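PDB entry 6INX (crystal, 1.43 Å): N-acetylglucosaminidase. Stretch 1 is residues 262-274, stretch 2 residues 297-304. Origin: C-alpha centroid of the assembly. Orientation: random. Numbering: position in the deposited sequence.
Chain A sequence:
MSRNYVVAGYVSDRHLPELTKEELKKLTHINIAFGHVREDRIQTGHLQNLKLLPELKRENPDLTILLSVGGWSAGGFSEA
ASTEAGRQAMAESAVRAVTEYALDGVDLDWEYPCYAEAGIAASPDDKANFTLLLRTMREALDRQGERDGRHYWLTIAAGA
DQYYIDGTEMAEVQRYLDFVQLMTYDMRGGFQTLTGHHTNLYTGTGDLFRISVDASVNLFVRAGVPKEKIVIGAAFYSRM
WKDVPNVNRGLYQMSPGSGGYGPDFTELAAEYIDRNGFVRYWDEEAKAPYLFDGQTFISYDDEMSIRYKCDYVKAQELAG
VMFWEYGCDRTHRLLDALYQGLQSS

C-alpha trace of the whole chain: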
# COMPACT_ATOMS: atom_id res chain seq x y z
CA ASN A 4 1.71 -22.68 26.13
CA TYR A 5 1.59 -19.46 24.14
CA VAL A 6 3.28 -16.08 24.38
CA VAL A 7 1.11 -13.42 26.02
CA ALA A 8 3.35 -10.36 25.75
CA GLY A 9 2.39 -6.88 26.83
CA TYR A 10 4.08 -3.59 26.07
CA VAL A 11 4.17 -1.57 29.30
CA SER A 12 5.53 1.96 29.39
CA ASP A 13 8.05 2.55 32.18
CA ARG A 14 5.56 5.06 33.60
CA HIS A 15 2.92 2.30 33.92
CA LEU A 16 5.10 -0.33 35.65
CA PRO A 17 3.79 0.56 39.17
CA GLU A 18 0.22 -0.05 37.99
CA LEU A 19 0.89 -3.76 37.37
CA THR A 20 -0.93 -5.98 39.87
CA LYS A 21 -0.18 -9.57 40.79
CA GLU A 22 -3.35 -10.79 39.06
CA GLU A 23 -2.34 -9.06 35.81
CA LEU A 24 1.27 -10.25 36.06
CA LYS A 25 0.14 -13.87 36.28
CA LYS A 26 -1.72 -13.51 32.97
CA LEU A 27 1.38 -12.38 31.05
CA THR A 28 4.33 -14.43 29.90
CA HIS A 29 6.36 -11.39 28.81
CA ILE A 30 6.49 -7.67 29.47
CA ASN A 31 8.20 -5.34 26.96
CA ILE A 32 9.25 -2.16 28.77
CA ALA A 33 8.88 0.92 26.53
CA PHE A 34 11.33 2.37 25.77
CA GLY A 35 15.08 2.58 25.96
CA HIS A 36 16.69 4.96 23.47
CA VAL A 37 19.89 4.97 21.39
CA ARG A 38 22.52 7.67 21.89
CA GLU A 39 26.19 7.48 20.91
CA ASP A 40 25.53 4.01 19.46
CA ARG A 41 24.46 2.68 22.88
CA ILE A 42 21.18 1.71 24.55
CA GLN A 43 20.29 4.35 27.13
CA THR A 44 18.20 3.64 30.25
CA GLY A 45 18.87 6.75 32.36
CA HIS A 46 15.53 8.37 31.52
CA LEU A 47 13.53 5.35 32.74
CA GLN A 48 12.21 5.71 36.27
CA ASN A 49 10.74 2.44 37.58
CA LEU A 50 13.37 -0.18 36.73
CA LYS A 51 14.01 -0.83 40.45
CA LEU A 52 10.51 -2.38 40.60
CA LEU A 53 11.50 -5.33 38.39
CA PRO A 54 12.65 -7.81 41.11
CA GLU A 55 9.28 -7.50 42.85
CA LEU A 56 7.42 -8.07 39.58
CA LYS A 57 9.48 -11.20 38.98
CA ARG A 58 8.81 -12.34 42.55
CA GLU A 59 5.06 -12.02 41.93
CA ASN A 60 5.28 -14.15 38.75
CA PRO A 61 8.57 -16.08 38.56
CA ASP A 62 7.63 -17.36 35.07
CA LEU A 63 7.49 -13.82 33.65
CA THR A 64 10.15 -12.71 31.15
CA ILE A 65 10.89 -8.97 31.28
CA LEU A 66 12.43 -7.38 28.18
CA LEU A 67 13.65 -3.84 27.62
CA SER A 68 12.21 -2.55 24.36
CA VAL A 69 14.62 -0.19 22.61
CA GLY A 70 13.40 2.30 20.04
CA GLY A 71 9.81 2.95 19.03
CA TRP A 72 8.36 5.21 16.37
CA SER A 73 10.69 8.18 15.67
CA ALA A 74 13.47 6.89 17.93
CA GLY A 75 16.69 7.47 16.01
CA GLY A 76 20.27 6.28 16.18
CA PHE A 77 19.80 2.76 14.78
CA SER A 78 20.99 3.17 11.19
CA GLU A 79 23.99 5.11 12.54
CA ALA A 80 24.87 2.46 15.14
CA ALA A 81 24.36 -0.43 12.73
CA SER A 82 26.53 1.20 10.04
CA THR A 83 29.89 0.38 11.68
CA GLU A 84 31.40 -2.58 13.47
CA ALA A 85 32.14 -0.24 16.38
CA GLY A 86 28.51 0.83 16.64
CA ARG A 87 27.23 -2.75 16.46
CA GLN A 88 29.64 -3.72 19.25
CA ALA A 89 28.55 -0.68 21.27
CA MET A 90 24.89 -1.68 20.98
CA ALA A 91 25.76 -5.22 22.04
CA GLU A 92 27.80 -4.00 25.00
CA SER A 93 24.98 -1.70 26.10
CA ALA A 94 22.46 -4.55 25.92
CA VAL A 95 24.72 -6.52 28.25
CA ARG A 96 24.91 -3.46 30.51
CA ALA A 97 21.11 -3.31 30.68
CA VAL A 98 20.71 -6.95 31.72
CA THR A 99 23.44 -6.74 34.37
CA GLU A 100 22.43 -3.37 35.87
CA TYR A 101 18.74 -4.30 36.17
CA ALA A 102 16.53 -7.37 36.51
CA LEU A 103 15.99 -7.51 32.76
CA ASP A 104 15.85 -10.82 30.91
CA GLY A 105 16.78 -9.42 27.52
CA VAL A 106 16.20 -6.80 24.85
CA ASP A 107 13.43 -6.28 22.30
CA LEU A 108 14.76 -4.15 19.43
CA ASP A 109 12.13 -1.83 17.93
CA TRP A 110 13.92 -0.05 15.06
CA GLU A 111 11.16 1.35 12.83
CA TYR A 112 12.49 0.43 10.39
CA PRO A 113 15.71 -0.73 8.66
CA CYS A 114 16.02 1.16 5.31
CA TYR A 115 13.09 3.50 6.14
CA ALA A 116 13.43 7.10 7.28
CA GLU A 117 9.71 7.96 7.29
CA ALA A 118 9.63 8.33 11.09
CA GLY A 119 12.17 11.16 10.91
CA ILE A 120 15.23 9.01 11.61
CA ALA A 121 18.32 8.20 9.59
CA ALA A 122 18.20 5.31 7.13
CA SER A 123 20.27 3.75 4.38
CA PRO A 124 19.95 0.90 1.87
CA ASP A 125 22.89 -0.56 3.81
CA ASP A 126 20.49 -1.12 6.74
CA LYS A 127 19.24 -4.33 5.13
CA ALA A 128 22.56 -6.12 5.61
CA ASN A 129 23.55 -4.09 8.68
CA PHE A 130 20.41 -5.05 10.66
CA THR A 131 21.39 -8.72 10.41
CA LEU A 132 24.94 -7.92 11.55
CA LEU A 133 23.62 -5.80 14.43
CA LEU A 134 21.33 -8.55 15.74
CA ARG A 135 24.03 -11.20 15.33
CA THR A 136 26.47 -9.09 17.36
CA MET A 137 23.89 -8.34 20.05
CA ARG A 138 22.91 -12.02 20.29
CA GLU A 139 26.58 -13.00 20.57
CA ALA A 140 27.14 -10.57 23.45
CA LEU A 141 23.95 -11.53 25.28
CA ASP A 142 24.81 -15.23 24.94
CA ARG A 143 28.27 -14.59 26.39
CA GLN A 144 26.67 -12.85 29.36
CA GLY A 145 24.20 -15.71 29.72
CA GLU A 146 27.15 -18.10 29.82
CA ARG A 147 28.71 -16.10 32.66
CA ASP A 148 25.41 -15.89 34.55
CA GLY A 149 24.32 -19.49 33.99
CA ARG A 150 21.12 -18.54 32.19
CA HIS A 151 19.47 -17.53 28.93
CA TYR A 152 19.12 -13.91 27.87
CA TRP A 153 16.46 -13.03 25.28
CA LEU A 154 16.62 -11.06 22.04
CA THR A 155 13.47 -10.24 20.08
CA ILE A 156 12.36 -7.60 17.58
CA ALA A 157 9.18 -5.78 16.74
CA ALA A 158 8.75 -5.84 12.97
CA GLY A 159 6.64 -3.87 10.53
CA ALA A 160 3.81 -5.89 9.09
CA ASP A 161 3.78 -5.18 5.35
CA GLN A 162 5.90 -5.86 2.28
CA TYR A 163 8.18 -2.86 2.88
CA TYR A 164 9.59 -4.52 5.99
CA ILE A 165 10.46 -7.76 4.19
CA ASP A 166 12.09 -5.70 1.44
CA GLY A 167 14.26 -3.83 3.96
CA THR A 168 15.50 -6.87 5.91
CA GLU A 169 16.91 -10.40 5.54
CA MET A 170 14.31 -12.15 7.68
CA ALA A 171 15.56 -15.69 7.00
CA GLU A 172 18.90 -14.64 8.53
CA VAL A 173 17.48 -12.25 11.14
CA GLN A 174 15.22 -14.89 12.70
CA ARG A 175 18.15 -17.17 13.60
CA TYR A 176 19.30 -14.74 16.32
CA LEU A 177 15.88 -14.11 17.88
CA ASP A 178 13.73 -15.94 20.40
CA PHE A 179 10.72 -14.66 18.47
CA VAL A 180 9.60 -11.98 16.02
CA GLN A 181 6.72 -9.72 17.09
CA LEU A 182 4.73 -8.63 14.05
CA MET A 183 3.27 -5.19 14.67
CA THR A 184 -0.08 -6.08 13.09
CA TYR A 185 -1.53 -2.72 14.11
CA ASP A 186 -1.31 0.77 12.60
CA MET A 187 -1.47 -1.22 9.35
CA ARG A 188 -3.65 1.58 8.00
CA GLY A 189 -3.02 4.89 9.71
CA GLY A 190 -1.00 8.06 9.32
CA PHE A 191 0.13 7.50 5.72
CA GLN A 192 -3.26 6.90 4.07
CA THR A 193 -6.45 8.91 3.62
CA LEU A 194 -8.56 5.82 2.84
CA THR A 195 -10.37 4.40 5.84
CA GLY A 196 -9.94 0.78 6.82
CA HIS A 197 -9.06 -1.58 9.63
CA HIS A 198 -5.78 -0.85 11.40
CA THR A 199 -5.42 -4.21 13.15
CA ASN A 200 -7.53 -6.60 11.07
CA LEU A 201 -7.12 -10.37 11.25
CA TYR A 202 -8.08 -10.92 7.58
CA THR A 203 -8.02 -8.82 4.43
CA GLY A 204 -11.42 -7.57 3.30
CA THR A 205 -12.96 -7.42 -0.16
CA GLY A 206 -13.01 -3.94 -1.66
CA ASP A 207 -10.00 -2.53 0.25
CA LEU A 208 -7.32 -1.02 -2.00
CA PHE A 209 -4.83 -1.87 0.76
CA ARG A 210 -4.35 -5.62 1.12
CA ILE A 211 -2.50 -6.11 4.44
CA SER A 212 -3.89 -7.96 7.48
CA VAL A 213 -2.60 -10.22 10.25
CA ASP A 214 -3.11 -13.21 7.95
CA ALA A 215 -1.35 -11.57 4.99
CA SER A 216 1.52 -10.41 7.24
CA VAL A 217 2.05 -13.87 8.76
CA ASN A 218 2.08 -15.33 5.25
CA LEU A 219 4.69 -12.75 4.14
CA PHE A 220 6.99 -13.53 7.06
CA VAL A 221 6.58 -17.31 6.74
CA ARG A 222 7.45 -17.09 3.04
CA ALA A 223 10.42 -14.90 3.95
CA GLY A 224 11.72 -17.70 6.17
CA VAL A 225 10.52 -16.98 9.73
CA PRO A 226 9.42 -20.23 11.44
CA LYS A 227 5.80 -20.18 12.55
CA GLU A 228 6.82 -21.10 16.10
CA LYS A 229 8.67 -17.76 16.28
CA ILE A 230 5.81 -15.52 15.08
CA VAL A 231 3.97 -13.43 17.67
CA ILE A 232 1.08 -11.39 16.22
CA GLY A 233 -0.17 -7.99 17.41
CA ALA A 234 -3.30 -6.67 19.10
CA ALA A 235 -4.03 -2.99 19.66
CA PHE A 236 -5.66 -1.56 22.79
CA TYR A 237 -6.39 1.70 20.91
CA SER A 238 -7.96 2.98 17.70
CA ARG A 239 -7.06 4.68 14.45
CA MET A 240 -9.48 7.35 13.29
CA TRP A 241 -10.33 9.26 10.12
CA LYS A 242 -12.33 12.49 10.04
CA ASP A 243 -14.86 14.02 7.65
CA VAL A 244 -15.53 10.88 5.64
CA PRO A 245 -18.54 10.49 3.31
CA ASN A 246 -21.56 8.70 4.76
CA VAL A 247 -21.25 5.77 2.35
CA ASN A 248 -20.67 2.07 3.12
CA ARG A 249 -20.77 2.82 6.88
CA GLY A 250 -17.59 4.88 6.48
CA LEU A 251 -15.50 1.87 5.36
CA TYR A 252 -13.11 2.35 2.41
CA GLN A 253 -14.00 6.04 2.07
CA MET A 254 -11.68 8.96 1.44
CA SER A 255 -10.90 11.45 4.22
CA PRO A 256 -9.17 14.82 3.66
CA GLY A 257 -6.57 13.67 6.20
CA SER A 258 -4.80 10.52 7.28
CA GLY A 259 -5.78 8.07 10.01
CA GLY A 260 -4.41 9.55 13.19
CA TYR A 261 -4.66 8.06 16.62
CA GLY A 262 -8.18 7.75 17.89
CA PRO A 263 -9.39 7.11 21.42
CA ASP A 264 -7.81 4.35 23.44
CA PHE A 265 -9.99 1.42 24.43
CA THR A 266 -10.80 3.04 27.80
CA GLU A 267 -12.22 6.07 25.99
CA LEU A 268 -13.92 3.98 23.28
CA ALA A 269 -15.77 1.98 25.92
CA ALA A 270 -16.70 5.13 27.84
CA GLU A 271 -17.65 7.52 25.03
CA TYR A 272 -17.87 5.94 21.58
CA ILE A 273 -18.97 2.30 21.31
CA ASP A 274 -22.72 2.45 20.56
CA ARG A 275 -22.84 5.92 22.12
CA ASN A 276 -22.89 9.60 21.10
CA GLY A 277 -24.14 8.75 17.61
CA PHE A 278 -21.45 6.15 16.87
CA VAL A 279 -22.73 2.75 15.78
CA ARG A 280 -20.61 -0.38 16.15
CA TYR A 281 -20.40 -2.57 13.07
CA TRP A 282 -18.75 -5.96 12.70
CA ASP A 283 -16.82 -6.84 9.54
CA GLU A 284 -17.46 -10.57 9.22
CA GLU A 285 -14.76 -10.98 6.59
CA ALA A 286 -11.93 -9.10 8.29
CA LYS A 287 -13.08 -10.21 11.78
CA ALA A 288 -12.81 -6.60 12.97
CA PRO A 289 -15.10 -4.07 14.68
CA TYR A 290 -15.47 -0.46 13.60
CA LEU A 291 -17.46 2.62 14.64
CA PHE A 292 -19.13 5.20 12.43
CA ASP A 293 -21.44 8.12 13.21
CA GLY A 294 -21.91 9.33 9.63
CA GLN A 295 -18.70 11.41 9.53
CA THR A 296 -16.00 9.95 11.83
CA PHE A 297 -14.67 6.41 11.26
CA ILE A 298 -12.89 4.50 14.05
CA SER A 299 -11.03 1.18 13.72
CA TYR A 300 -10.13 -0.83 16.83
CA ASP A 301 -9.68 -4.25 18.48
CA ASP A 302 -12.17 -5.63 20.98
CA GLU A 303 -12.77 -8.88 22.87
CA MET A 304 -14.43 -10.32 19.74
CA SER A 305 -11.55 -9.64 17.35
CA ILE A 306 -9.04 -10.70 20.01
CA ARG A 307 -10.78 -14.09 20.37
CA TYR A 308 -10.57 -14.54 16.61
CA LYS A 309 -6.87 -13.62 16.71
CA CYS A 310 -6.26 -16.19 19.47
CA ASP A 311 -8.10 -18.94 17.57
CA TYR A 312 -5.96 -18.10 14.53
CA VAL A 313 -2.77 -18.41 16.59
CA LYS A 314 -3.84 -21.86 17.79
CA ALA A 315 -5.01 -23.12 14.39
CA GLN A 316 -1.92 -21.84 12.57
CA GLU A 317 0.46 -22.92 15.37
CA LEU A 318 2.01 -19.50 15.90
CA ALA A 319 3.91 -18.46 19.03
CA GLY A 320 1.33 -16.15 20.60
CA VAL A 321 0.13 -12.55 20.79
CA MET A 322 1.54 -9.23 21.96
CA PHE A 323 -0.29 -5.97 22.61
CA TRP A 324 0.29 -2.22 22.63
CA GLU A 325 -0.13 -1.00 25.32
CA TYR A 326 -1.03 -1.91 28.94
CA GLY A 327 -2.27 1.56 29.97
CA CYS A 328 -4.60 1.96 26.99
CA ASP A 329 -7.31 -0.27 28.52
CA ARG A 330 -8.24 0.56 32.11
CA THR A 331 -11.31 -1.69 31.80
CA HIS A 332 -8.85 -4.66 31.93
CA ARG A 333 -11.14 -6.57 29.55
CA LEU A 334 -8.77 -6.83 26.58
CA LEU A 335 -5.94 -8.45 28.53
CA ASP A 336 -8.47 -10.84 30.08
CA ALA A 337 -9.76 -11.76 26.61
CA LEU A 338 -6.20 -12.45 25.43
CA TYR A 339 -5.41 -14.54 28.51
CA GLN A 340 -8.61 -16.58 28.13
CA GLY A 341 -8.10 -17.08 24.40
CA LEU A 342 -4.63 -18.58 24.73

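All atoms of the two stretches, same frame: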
# COMPACT_ATOMS: atom_id res chain seq x y z
N GLY A 262 -6.89 7.49 17.33
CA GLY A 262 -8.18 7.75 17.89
C GLY A 262 -8.15 7.49 19.38
O GLY A 262 -7.09 7.37 20.00
N PRO A 263 -9.33 7.38 19.98
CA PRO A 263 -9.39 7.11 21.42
C PRO A 263 -8.77 5.75 21.76
O PRO A 263 -8.80 4.81 20.96
CB PRO A 263 -10.90 7.11 21.70
CG PRO A 263 -11.51 7.91 20.56
CD PRO A 263 -10.65 7.62 19.38
N ASP A 264 -8.20 5.66 22.96
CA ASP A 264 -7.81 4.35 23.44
C ASP A 264 -9.04 3.54 23.83
O ASP A 264 -10.17 4.04 23.84
CB ASP A 264 -6.78 4.44 24.57
CG ASP A 264 -7.30 5.11 25.84
OD1 ASP A 264 -8.52 5.28 26.01
OD2 ASP A 264 -6.45 5.46 26.69
N PHE A 265 -8.84 2.26 24.15
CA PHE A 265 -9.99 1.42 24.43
C PHE A 265 -10.78 1.92 25.64
O PHE A 265 -12.01 1.82 25.66
CB PHE A 265 -9.62 -0.05 24.58
CG PHE A 265 -10.81 -0.96 24.63
CD1 PHE A 265 -11.49 -1.29 23.48
CD2 PHE A 265 -11.29 -1.42 25.85
CE1 PHE A 265 -12.61 -2.11 23.52
CE2 PHE A 265 -12.41 -2.24 25.90
CZ PHE A 265 -13.07 -2.58 24.73
N THR A 266 -10.09 2.43 26.67
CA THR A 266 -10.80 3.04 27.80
C THR A 266 -11.81 4.07 27.32
O THR A 266 -12.99 4.03 27.70
CB THR A 266 -9.79 3.73 28.72
OG1 THR A 266 -8.76 2.81 29.08
CG2 THR A 266 -10.50 4.25 29.99
N GLU A 267 -11.37 4.99 26.47
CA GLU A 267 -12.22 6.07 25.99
C GLU A 267 -13.27 5.57 25.01
O GLU A 267 -14.40 6.08 24.99
CB GLU A 267 -11.36 7.15 25.33
CG GLU A 267 -10.70 8.08 26.33
CD GLU A 267 -11.67 8.54 27.38
OE1 GLU A 267 -11.53 8.13 28.56
OE2 GLU A 267 -12.59 9.31 27.03
N LEU A 268 -12.93 4.57 24.18
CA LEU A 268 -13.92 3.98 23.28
C LEU A 268 -15.07 3.37 24.07
O LEU A 268 -16.25 3.56 23.74
CB LEU A 268 -13.26 2.92 22.41
CG LEU A 268 -12.31 3.39 21.32
CD1 LEU A 268 -11.60 2.18 20.73
CD2 LEU A 268 -13.05 4.17 20.25
N ALA A 269 -14.73 2.59 25.10
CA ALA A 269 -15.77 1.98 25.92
C ALA A 269 -16.61 3.04 26.62
O ALA A 269 -17.84 2.89 26.73
CB ALA A 269 -15.13 1.03 26.95
N ALA A 270 -15.99 4.13 27.05
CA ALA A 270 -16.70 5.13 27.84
C ALA A 270 -17.56 6.05 26.97
O ALA A 270 -18.65 6.45 27.39
CB ALA A 270 -15.71 5.97 28.65
N GLU A 271 -17.10 6.39 25.77
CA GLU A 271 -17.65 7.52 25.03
C GLU A 271 -18.09 7.20 23.61
O GLU A 271 -18.88 7.97 23.05
CB GLU A 271 -16.63 8.67 25.00
CG GLU A 271 -16.97 9.90 24.15
CD GLU A 271 -17.79 10.94 24.90
OE1 GLU A 271 -17.99 12.04 24.35
OE2 GLU A 271 -18.23 10.64 26.03
N TYR A 272 -17.66 6.09 23.02
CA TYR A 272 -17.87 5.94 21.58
C TYR A 272 -18.64 4.69 21.17
O TYR A 272 -19.45 4.76 20.24
CB TYR A 272 -16.52 5.94 20.84
CG TYR A 272 -15.84 7.28 20.78
CD1 TYR A 272 -15.07 7.74 21.85
CD2 TYR A 272 -15.95 8.10 19.66
CE1 TYR A 272 -14.44 8.97 21.81
CE2 TYR A 272 -15.32 9.33 19.60
CZ TYR A 272 -14.56 9.76 20.68
OH TYR A 272 -13.92 10.98 20.66
N ILE A 273 -18.39 3.54 21.80
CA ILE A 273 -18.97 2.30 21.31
C ILE A 273 -20.48 2.34 21.56
O ILE A 273 -20.92 2.35 22.71
CB ILE A 273 -18.33 1.06 21.95
CG1 ILE A 273 -16.85 0.98 21.58
CG2 ILE A 273 -19.08 -0.20 21.51
CD1 ILE A 273 -16.08 -0.10 22.35
N ASP A 274 -21.26 2.37 20.48
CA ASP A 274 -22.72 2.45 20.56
C ASP A 274 -23.19 3.59 21.46
O ASP A 274 -24.10 3.44 22.28
CB ASP A 274 -23.34 1.11 20.94
CG ASP A 274 -23.25 0.10 19.81
OD1 ASP A 274 -23.49 0.50 18.65
OD2 ASP A 274 -22.94 -1.08 20.08
N PHE A 297 -14.86 7.86 11.34
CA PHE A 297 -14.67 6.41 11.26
C PHE A 297 -13.56 6.00 12.22
O PHE A 297 -12.47 6.59 12.19
CB PHE A 297 -14.28 6.03 9.83
CG PHE A 297 -13.98 4.57 9.65
CD1 PHE A 297 -12.70 4.07 9.89
CD2 PHE A 297 -14.96 3.70 9.23
CE1 PHE A 297 -12.43 2.72 9.73
CE2 PHE A 297 -14.69 2.37 9.07
CZ PHE A 297 -13.44 1.87 9.32
N ILE A 298 -13.81 4.96 13.01
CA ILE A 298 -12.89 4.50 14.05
C ILE A 298 -12.67 3.00 13.91
O ILE A 298 -13.63 2.23 13.92
CB ILE A 298 -13.43 4.83 15.46
CG1 ILE A 298 -13.51 6.35 15.64
CG2 ILE A 298 -12.56 4.18 16.53
CD1 ILE A 298 -14.22 6.82 16.92
N SER A 299 -11.41 2.59 13.81
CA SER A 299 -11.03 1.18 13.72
C SER A 299 -10.36 0.77 15.03
O SER A 299 -9.51 1.50 15.54
CB SER A 299 -10.01 1.00 12.59
OG SER A 299 -9.39 -0.26 12.69
N TYR A 300 -10.68 -0.42 15.54
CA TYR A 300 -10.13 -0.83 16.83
C TYR A 300 -10.17 -2.35 16.95
O TYR A 300 -10.69 -3.03 16.08
CB TYR A 300 -10.86 -0.12 17.99
CG TYR A 300 -12.30 -0.55 18.22
CD1 TYR A 300 -13.28 -0.29 17.27
CD2 TYR A 300 -12.67 -1.19 19.39
CE1 TYR A 300 -14.60 -0.67 17.48
CE2 TYR A 300 -14.00 -1.57 19.62
CZ TYR A 300 -14.95 -1.30 18.66
OH TYR A 300 -16.27 -1.68 18.87
N ASP A 301 -9.60 -2.85 18.06
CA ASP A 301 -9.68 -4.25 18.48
C ASP A 301 -10.60 -4.33 19.69
O ASP A 301 -10.61 -3.43 20.54
CB ASP A 301 -8.29 -4.74 18.95
CG ASP A 301 -7.65 -5.78 18.02
OD1 ASP A 301 -8.33 -6.38 17.16
OD2 ASP A 301 -6.41 -5.99 18.15
N ASP A 302 -11.38 -5.41 19.77
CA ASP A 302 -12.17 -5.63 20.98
C ASP A 302 -12.05 -7.08 21.44
O ASP A 302 -11.22 -7.82 20.91
CB ASP A 302 -13.63 -5.17 20.80
CG ASP A 302 -14.41 -6.01 19.79
OD1 ASP A 302 -13.88 -7.00 19.25
OD2 ASP A 302 -15.59 -5.67 19.55
N GLU A 303 -12.86 -7.49 22.42
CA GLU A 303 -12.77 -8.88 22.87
C GLU A 303 -13.13 -9.86 21.75
O GLU A 303 -12.59 -10.97 21.71
CB GLU A 303 -13.68 -9.10 24.09
CG GLU A 303 -13.37 -8.20 25.27
CD GLU A 303 -14.21 -6.93 25.29
OE1 GLU A 303 -14.38 -6.28 24.23
OE2 GLU A 303 -14.73 -6.59 26.37
N MET A 304 -14.01 -9.45 20.84
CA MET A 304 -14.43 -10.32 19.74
C MET A 304 -13.30 -10.55 18.74
O MET A 304 -12.98 -11.69 18.38
CB MET A 304 -15.66 -9.70 19.07
CG MET A 304 -16.45 -10.59 18.12
SD MET A 304 -17.97 -9.75 17.58
CE MET A 304 -18.97 -9.83 19.06

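A helix can be fastened to a neighbouring strand without a single hydrogen bond between them, even where the polar groups find their partners elsewhere, provided that the two segments offer each other apolar surfaces. Residues 262-274 and 297-304 of this N-acetylglucosaminidase illustrate the principle. The first stretch ends a strand at Asp264 and turns into a helix at Phe265; the second runs from a short strand, 297-299, through a loop into the start of another helix at Glu303. Their backbones stay well apart, with Phe265 CA and Tyr300 CA 7.9 Å from each other, and side chains fill the gap. Together the two stretches bury 352 Å².

Ile298 and Tyr300 cover the most surface, and the alternation of an extended chain explains why they act together: both direct CA-to-CB toward the first stretch, whereas Ser299 between them points away. Ile298, with chi1 in the m well and chi2 in t, meets three side chains. Its CG2 lies 3.8 Å from Leu268 CD2, while its CD1 lies 3.5 Å from Tyr272 CD2 and, more loosely, 4.4 Å from Pro263 CD. Leu268 and Tyr272 are four residues apart, roughly one helical turn, so both can reach the same isoleucine. Here the helix widens into a pi-type turn, in which Leu268 O accepts from both Tyr272 N (3.0 Å) and Ile273 N (2.9 Å).

Tyr300 extends this apolar patch. Leu268 CD1 packs 3.7 Å from Tyr300 CB, so the leucine bridges the two principal residues of the second stretch, one methyl near each. Further out, Tyr300 CE2 is approached by Ile273 CD1 at 3.7 Å and by Phe265 CE1 at 4.2 Å. The two aromatic rings meet edge to edge, a van der Waals contact rather than a stack.

Phe265 is the largest contributor from the helical side. Its CA-to-CB bond points sideways, but with chi1 at -170° (t) the ring reaches across to the loop beyond Tyr300 and the first residue of the following helix. Phe265 CD1 comes within 3.7 Å of Asp301 O, Phe265 CE1 within 4.2 Å of Asp302 CB, and Phe265 CZ within 4.0 Å of Glu303 OE1, so an apolar ring also borders polar atoms.

Several acidic groups are bonded without crossing between the stretches: Asp264 within its own, and Asp301 OD2, Asp302 OD2 and Glu303 OE2 elsewhere in the structure. Asp264 caps its own helix, its OD1 accepting from Glu267 N at 2.9 Å, and Asp302 occupies the equivalent N-cap position before the second helix. What joins the stretches is therefore shape and hydrophobic contact.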